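Local coordinates for probable TonB-dependent siderophore receptor PiuA (Acinetobacter baumannii, PDB 5FP1), which probably takes up iron across the outer membrane by binding iron-chelating siderophores, and may bind ferric enterobactin with micromolar affinity, at residues Y236-P248 with D653-R665. Numbering follows the deposited sequence.
Sequences YWDSSLGKAQGKP and DVANTKWVPSYVR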
loop_
_atom_site.group_PDB
_atom_site.type_symbol
_atom_site.label_atom_id
_atom_site.label_comp_id
_atom_site.label_asym_id
_atom_site.label_seq_id
_atom_site.Cartn_x
_atom_site.Cartn_y
_atom_site.Cartn_z
ATOM N N TYR A 236 -17.214 8.761 -14.173
ATOM C CA TYR A 236 -18.551 8.548 -13.586
ATOM C C TYR A 236 -19.584 9.219 -14.495
ATOM O O TYR A 236 -19.355 10.343 -14.995
ATOM C CB TYR A 236 -18.675 9.223 -12.230
ATOM C CG TYR A 236 -17.779 8.655 -11.131
ATOM C CD1 TYR A 236 -17.915 7.337 -10.701
ATOM C CD2 TYR A 236 -16.826 9.442 -10.514
ATOM C CE1 TYR A 236 -17.091 6.808 -9.709
ATOM C CE2 TYR A 236 -16.037 8.934 -9.494
ATOM C CZ TYR A 236 -16.162 7.625 -9.106
ATOM O OH TYR A 236 -15.357 7.160 -8.084
ATOM N N TRP A 237 -20.729 8.561 -14.675
ATOM C CA TRP A 237 -21.808 9.165 -15.438
ATOM C C TRP A 237 -23.160 8.592 -15.056
ATOM O O TRP A 237 -23.317 7.379 -14.886
ATOM C CB TRP A 237 -21.588 8.998 -16.958
ATOM C CG TRP A 237 -22.461 9.930 -17.781
ATOM C CD1 TRP A 237 -23.547 9.586 -18.558
ATOM C CD2 TRP A 237 -22.372 11.353 -17.830
ATOM N NE1 TRP A 237 -24.111 10.714 -19.119
ATOM C CE2 TRP A 237 -23.415 11.812 -18.694
ATOM C CE3 TRP A 237 -21.494 12.288 -17.278
ATOM C CZ2 TRP A 237 -23.603 13.136 -18.974
ATOM C CZ3 TRP A 237 -21.690 13.619 -17.566
ATOM C CH2 TRP A 237 -22.757 14.031 -18.397
ATOM N N ASP A 238 -24.122 9.503 -14.960
ATOM C CA ASP A 238 -25.528 9.141 -14.764
ATOM C C ASP A 238 -26.360 9.775 -15.896
ATOM O O ASP A 238 -26.551 10.992 -15.927
ATOM C CB ASP A 238 -25.993 9.651 -13.426
ATOM C CG ASP A 238 -27.466 9.317 -13.133
ATOM O OD1 ASP A 238 -28.265 9.253 -14.074
ATOM O OD2 ASP A 238 -27.813 9.165 -11.946
ATOM N N SER A 239 -26.810 8.938 -16.824
ATOM C CA SER A 239 -27.482 9.397 -18.050
ATOM C C SER A 239 -28.815 10.065 -17.720
ATOM O O SER A 239 -29.177 11.057 -18.335
ATOM C CB SER A 239 -27.754 8.212 -18.978
ATOM O OG SER A 239 -26.589 7.803 -19.639
ATOM N N SER A 240 -29.516 9.528 -16.727
ATOM C CA SER A 240 -30.786 10.113 -16.253
ATOM C C SER A 240 -30.629 11.549 -15.816
ATOM O O SER A 240 -31.448 12.391 -16.144
ATOM C CB SER A 240 -31.335 9.310 -15.078
ATOM O OG SER A 240 -31.641 7.999 -15.491
ATOM N N LEU A 241 -29.574 11.837 -15.065
ATOM C CA LEU A 241 -29.352 13.185 -14.589
ATOM C C LEU A 241 -28.530 14.030 -15.546
ATOM O O LEU A 241 -28.486 15.237 -15.405
ATOM C CB LEU A 241 -28.629 13.152 -13.237
ATOM C CG LEU A 241 -29.361 12.455 -12.093
ATOM C CD1 LEU A 241 -28.458 12.375 -10.870
ATOM C CD2 LEU A 241 -30.655 13.194 -11.772
ATOM N N GLY A 242 -27.839 13.421 -16.500
ATOM C CA GLY A 242 -26.855 14.196 -17.271
ATOM C C GLY A 242 -25.736 14.791 -16.430
ATOM O O GLY A 242 -25.296 15.919 -16.657
ATOM N N LYS A 243 -25.235 14.027 -15.454
ATOM C CA LYS A 243 -24.192 14.533 -14.566
ATOM C C LYS A 243 -23.139 13.487 -14.301
ATOM O O LYS A 243 -23.401 12.278 -14.426
ATOM C CB LYS A 243 -24.778 14.990 -13.235
ATOM C CG LYS A 243 -25.669 16.220 -13.374
ATOM C CD LYS A 243 -25.978 16.833 -12.022
ATOM C CE LYS A 243 -27.145 16.133 -11.354
ATOM N NZ LYS A 243 -28.457 16.680 -11.807
ATOM N N ALA A 244 -21.964 13.975 -13.926
ATOM C CA ALA A 244 -20.814 13.132 -13.656
ATOM C C ALA A 244 -20.906 12.512 -12.261
ATOM O O ALA A 244 -20.099 12.787 -11.386
ATOM C CB ALA A 244 -19.540 13.918 -13.824
ATOM N N GLN A 245 -21.864 11.612 -12.090
ATOM C CA GLN A 245 -22.043 10.941 -10.798
ATOM C C GLN A 245 -22.607 9.562 -11.048
ATOM O O GLN A 245 -22.835 9.187 -12.186
ATOM C CB GLN A 245 -22.917 11.767 -9.838
ATOM C CG GLN A 245 -24.378 11.836 -10.227
ATOM C CD GLN A 245 -25.183 12.785 -9.351
ATOM O OE1 GLN A 245 -25.948 12.360 -8.490
ATOM N NE2 GLN A 245 -24.973 14.050 -9.533
ATOM N N GLY A 246 -22.811 8.806 -9.977
ATOM C CA GLY A 246 -23.236 7.433 -10.091
ATOM C C GLY A 246 -22.072 6.481 -10.280
ATOM O O GLY A 246 -21.023 6.602 -9.650
ATOM N N LYS A 247 -22.282 5.505 -11.146
ATOM C CA LYS A 247 -21.327 4.480 -11.396
ATOM C C LYS A 247 -20.511 4.866 -12.613
ATOM O O LYS A 247 -20.849 5.814 -13.330
ATOM C CB LYS A 247 -22.045 3.177 -11.673
ATOM C CG LYS A 247 -22.628 2.555 -10.426
ATOM C CD LYS A 247 -23.455 1.320 -10.750
ATOM C CE LYS A 247 -24.591 1.642 -11.713
ATOM N NZ LYS A 247 -25.291 0.399 -12.141
ATOM N N PRO A 248 -19.452 4.118 -12.874
ATOM C CA PRO A 248 -18.702 4.409 -14.082
ATOM C C PRO A 248 -19.563 4.255 -15.373
ATOM O O PRO A 248 -20.477 3.443 -15.417
ATOM C CB PRO A 248 -17.571 3.383 -14.040
ATOM C CG PRO A 248 -17.397 3.071 -12.590
ATOM C CD PRO A 248 -18.791 3.097 -12.040
ATOM N N ASP A 653 -17.054 9.172 -2.769
ATOM C CA ASP A 653 -17.244 10.490 -2.182
ATOM C C ASP A 653 -18.020 10.521 -0.838
ATOM O O ASP A 653 -18.792 9.627 -0.532
ATOM C CB ASP A 653 -17.934 11.411 -3.194
ATOM C CG ASP A 653 -19.314 10.920 -3.599
ATOM O OD1 ASP A 653 -19.612 9.697 -3.487
ATOM O OD2 ASP A 653 -20.107 11.766 -4.078
ATOM N N VAL A 654 -17.779 11.592 -0.080
ATOM C CA VAL A 654 -18.444 11.879 1.180
ATOM C C VAL A 654 -19.950 11.924 0.975
ATOM O O VAL A 654 -20.721 11.382 1.777
ATOM C CB VAL A 654 -17.901 13.202 1.778
ATOM C CG1 VAL A 654 -18.819 13.733 2.871
ATOM C CG2 VAL A 654 -16.498 12.969 2.326
ATOM N N ALA A 655 -20.373 12.479 -0.151
ATOM C CA ALA A 655 -21.797 12.587 -0.443
ATOM C C ALA A 655 -22.435 11.245 -0.765
ATOM O O ALA A 655 -23.655 11.154 -0.834
ATOM C CB ALA A 655 -22.031 13.576 -1.586
ATOM N N ASN A 656 -21.620 10.219 -1.021
ATOM C CA ASN A 656 -22.094 8.886 -1.354
ATOM C C ASN A 656 -22.981 8.930 -2.631
ATOM O O ASN A 656 -24.051 8.327 -2.666
ATOM C CB ASN A 656 -22.913 8.209 -0.227
ATOM C CG ASN A 656 -22.091 7.757 1.006
ATOM O OD1 ASN A 656 -22.664 7.161 1.918
ATOM N ND2 ASN A 656 -20.798 8.044 1.056
ATOM N N THR A 657 -22.531 9.639 -3.659
ATOM C CA THR A 657 -23.230 9.706 -4.950
ATOM C C THR A 657 -22.429 9.111 -6.111
ATOM O O THR A 657 -22.943 8.968 -7.220
ATOM C CB THR A 657 -23.528 11.168 -5.328
ATOM O OG1 THR A 657 -22.312 11.916 -5.446
ATOM C CG2 THR A 657 -24.403 11.830 -4.285
ATOM N N LYS A 658 -21.166 8.788 -5.845
ATOM C CA LYS A 658 -20.229 8.223 -6.832
ATOM C C LYS A 658 -19.658 6.943 -6.269
ATOM O O LYS A 658 -19.130 6.913 -5.142
ATOM C CB LYS A 658 -19.131 9.239 -7.121
ATOM C CG LYS A 658 -19.713 10.566 -7.591
ATOM C CD LYS A 658 -18.697 11.678 -7.799
ATOM C CE LYS A 658 -19.402 13.009 -7.974
ATOM N NZ LYS A 658 -18.465 14.158 -8.114
ATOM N N TRP A 659 -19.789 5.858 -7.022
ATOM C CA TRP A 659 -19.424 4.558 -6.510
ATOM C C TRP A 659 -19.111 3.542 -7.598
ATOM O O TRP A 659 -19.352 3.777 -8.794
ATOM C CB TRP A 659 -20.531 4.030 -5.600
ATOM C CG TRP A 659 -21.706 3.476 -6.274
ATOM C CD1 TRP A 659 -21.922 2.161 -6.652
ATOM C CD2 TRP A 659 -22.868 4.186 -6.629
ATOM N NE1 TRP A 659 -23.144 2.037 -7.232
ATOM C CE2 TRP A 659 -23.754 3.265 -7.232
ATOM C CE3 TRP A 659 -23.264 5.508 -6.475
ATOM C CZ2 TRP A 659 -25.012 3.633 -7.691
ATOM C CZ3 TRP A 659 -24.524 5.879 -6.946
ATOM C CH2 TRP A 659 -25.375 4.944 -7.547
ATOM N N VAL A 660 -18.525 2.427 -7.182
ATOM C CA VAL A 660 -18.321 1.302 -8.065
ATOM C C VAL A 660 -19.041 0.122 -7.438
ATOM O O VAL A 660 -19.093 0.006 -6.193
ATOM C CB VAL A 660 -16.829 1.002 -8.311
ATOM C CG1 VAL A 660 -16.166 2.187 -8.995
ATOM C CG2 VAL A 660 -16.109 0.645 -7.010
ATOM N N PRO A 661 -19.603 -0.761 -8.279
ATOM C CA PRO A 661 -20.449 -1.831 -7.740
ATOM C C PRO A 661 -19.680 -2.985 -7.133
ATOM O O PRO A 661 -18.465 -3.128 -7.347
ATOM C CB PRO A 661 -21.254 -2.315 -8.962
ATOM C CG PRO A 661 -20.476 -1.866 -10.146
ATOM C CD PRO A 661 -19.746 -0.614 -9.738
ATOM N N SER A 662 -20.395 -3.830 -6.396
ATOM C CA SER A 662 -19.837 -5.078 -5.899
ATOM C C SER A 662 -19.378 -5.976 -7.022
ATOM O O SER A 662 -19.810 -5.840 -8.168
ATOM C CB SER A 662 -20.897 -5.833 -5.092
ATOM O OG SER A 662 -21.965 -6.202 -5.939
ATOM N N TYR A 663 -18.506 -6.910 -6.695
ATOM C CA TYR A 663 -17.978 -7.846 -7.670
ATOM C C TYR A 663 -17.410 -9.088 -6.991
ATOM O O TYR A 663 -17.040 -9.076 -5.808
ATOM C CB TYR A 663 -16.850 -7.205 -8.511
ATOM C CG TYR A 663 -15.635 -6.801 -7.688
ATOM C CD1 TYR A 663 -14.635 -7.699 -7.407
ATOM C CD2 TYR A 663 -15.528 -5.533 -7.159
ATOM C CE1 TYR A 663 -13.533 -7.344 -6.638
ATOM C CE2 TYR A 663 -14.429 -5.165 -6.391
ATOM C CZ TYR A 663 -13.440 -6.072 -6.116
ATOM O OH TYR A 663 -12.334 -5.691 -5.347
ATOM N N VAL A 664 -17.300 -10.145 -7.788
ATOM C CA VAL A 664 -16.495 -11.314 -7.476
ATOM C C VAL A 664 -15.585 -11.624 -8.651
ATOM O O VAL A 664 -16.011 -11.614 -9.803
ATOM C CB VAL A 664 -17.386 -12.553 -7.231
ATOM C CG1 VAL A 664 -16.529 -13.718 -6.790
ATOM C CG2 VAL A 664 -18.422 -12.240 -6.185
ATOM N N ARG A 665 -14.329 -11.899 -8.357
ATOM C CA ARG A 665 -13.304 -12.142 -9.352
ATOM C C ARG A 665 -12.676 -13.472 -9.006
ATOM O O ARG A 665 -12.338 -13.699 -7.843
ATOM C CB ARG A 665 -12.239 -11.050 -9.303
ATOM C CG ARG A 665 -10.940 -11.375 -10.030
ATOM C CD ARG A 665 -9.729 -11.088 -9.154
ATOM N NE ARG A 665 -8.482 -11.637 -9.697
ATOM C CZ ARG A 665 -7.606 -10.959 -10.421
ATOM N NH1 ARG A 665 -7.799 -9.673 -10.674
ATOM N NH2 ARG A 665 -6.506 -11.552 -10.848
HETATM O O HOH W 1 -17.592 13.598 -10.867
HETATM O O HOH W 2 -25.476 9.249 -7.772
#
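Gly246 is held to Thr657 and Trp659 by two backbone hydrogen bonds: its N gives to Thr657 O (2.8 Å), and its O accepts from Trp659 N (3.0 Å). Together they make a single beta bridge between Gly246 and Lys658. Two waters extend it: one donates to both Thr657 O and Gln245 OE1, the other donates to Ala244 O and accepts from Lys658 NZ, which is also hydrogen-bonded to Ser699 OG. Just past the type I turn from Asp653 to Asn656, the Asp653 carboxylate ties down the residues that form the bridge. Its OD1 accepts from the backbone N of both Thr657 and Lys658, while OD2 takes the Thr657 hydroxyl on its syn lone pair (OG1 to OD2, 2.6 Å). The Lys658 chain runs extended across the Tyr236 ring, with CB above the middle of one face (3.9 Å from the centroid, 9° off the normal), a CH-pi contact; Tyr236 OH is hydrogen-bonded to Tyr697 O. A chi1 of 78°, which tucks CG in over the main chain, folds the Trp659 indole back over Gly246. Lys247 CG lies over the five-membered ring, 3.3 Å from Trp659 NE1, and Lys649 makes a cation-pi contact with the same indole. Farther along, the Pro248 ring meets Val660 at about a right angle (CG to CG1, 3.9 Å), and both touch Phe693 and Ala702. The arrangement docks the end of strand 234-238 and the loop after it onto the connection between strands 638-651 and 659-673 and the start of the latter, part of the elaborate interstrand loops of a TonB-dependent receptor beta-barrel.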